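Local coordinates for protein thiol-disulfide isomerase and thioredoxins (Corynebacterium glutamicum, PDB 3LOR) that probably acts as a thioredoxin-fold oxidoreductase or isomerase handling thiols and disulfides, and can bind calcium, at residues Leu28-Val32 and Ala127-Gly131. Residue numbers count along the deposited sequence, not the author numbering.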
# COMPACT_ATOMS: atom_id res chain seq x y z
N LEU A 28 34.48 6.07 -1.26
CA LEU A 28 33.31 6.37 -2.02
C LEU A 28 33.49 6.72 -3.49
O LEU A 28 32.58 6.60 -4.24
CB LEU A 28 32.49 7.41 -1.33
CG LEU A 28 32.16 7.02 0.08
CD1 LEU A 28 31.71 8.20 0.77
CD2 LEU A 28 31.13 6.00 0.11
N ARG A 29 34.64 7.19 -3.88
CA ARG A 29 34.82 7.67 -5.22
C ARG A 29 34.62 6.57 -6.26
O ARG A 29 34.99 5.46 -6.06
CB ARG A 29 36.17 8.37 -5.40
CG ARG A 29 36.39 8.87 -6.80
CD ARG A 29 37.56 9.79 -6.96
NE ARG A 29 37.15 11.17 -6.83
CZ ARG A 29 37.04 12.04 -7.82
NH1 ARG A 29 36.64 13.27 -7.56
NH2 ARG A 29 37.36 11.72 -9.06
N GLY A 30 33.98 6.94 -7.35
CA GLY A 30 33.53 6.01 -8.35
C GLY A 30 32.18 5.40 -8.11
O GLY A 30 31.76 4.59 -8.86
N LYS A 31 31.51 5.81 -7.05
CA LYS A 31 30.19 5.35 -6.67
C LYS A 31 29.26 6.52 -6.50
O LYS A 31 29.65 7.57 -6.08
CB LYS A 31 30.24 4.63 -5.34
CG LYS A 31 30.22 3.19 -5.40
CD LYS A 31 31.57 2.64 -5.55
CE LYS A 31 32.32 2.81 -4.33
NZ LYS A 31 33.58 2.09 -4.44
N VAL A 32 28.01 6.29 -6.81
CA VAL A 32 26.96 7.18 -6.42
C VAL A 32 26.71 7.06 -4.93
O VAL A 32 26.69 6.00 -4.41
CB VAL A 32 25.68 6.93 -7.22
CG1 VAL A 32 24.59 7.77 -6.74
CG2 VAL A 32 25.92 7.16 -8.63
N ALA A 127 25.15 12.27 -4.07
CA ALA A 127 26.38 12.67 -4.69
C ALA A 127 26.74 11.74 -5.82
O ALA A 127 26.39 10.60 -5.82
CB ALA A 127 27.47 12.74 -3.71
N ASP A 128 27.44 12.28 -6.80
CA ASP A 128 27.87 11.54 -7.96
C ASP A 128 29.16 10.76 -7.77
O ASP A 128 29.71 10.76 -6.75
CB ASP A 128 27.90 12.38 -9.23
CG ASP A 128 28.88 13.50 -9.18
OD1 ASP A 128 28.62 14.52 -9.76
OD2 ASP A 128 29.91 13.39 -8.56
N ARG A 129 29.61 10.12 -8.83
CA ARG A 129 30.82 9.32 -8.86
C ARG A 129 32.12 10.08 -8.59
O ARG A 129 33.08 9.50 -8.18
CB ARG A 129 30.91 8.52 -10.15
CG ARG A 129 29.89 7.45 -10.27
CD ARG A 129 30.28 6.52 -11.34
NE ARG A 129 29.17 5.93 -12.05
CZ ARG A 129 28.75 4.70 -11.86
NH1 ARG A 129 29.32 3.97 -10.96
NH2 ARG A 129 27.75 4.23 -12.54
N LYS A 130 32.12 11.38 -8.78
CA LYS A 130 33.25 12.20 -8.38
C LYS A 130 33.09 12.82 -7.01
O LYS A 130 33.89 13.60 -6.61
CB LYS A 130 33.62 13.24 -9.41
CG LYS A 130 33.22 12.91 -10.75
CD LYS A 130 34.37 12.85 -11.64
CE LYS A 130 34.00 13.34 -13.02
NZ LYS A 130 34.94 12.98 -14.08
N GLY A 131 32.06 12.43 -6.29
CA GLY A 131 31.83 12.92 -4.97
C GLY A 131 31.18 14.26 -4.83
O GLY A 131 31.23 14.88 -3.83
O HOH W 1 35.75 11.80 -4.33
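Two tight turns can be held side by side when one supplies backbone partners and the other both backbone and side-chain ones. Here a type II turn, Leu28 to Lys31, meets a type I turn, Asp128 to Gly131. Each is closed by its own backbone bond, Lys31 N to Leu28 O (3.1 Å) and Gly131 N to Asp128 O (2.9 Å). Asp128 OD2 accepts from Lys130 N (3.0 Å), an Asx turn, while its OD1 forms salt bridges with Arg134 and Arg132.

Gly30 takes both hydrogen bonds between them: its N donates to Arg129 O at 2.8 Å, and its O accepts from Arg129 NH1 at 3.3 Å. At its positive phi a CB would clash with the carbonyl O of Arg29, which calls for glycine. Arg129 NH2 reaches on to Leu154 O, tying the turns to the C-terminal helix. Water 1 accepts from Arg29 NE (2.9 Å) and weakly bridges to Lys130 O (3.4 Å).

Closer to the sheet, CA-H...O contacts take over, Arg129 CA to Lys31 O and Val32 CA to Ala127 O, both 3.5 Å.

The contact thus continues the antiparallel pairing of strands 32-38 and 123-127 into the loops at one end of this thioredoxin-fold sheet, where Val32 also packs against helix 143-154.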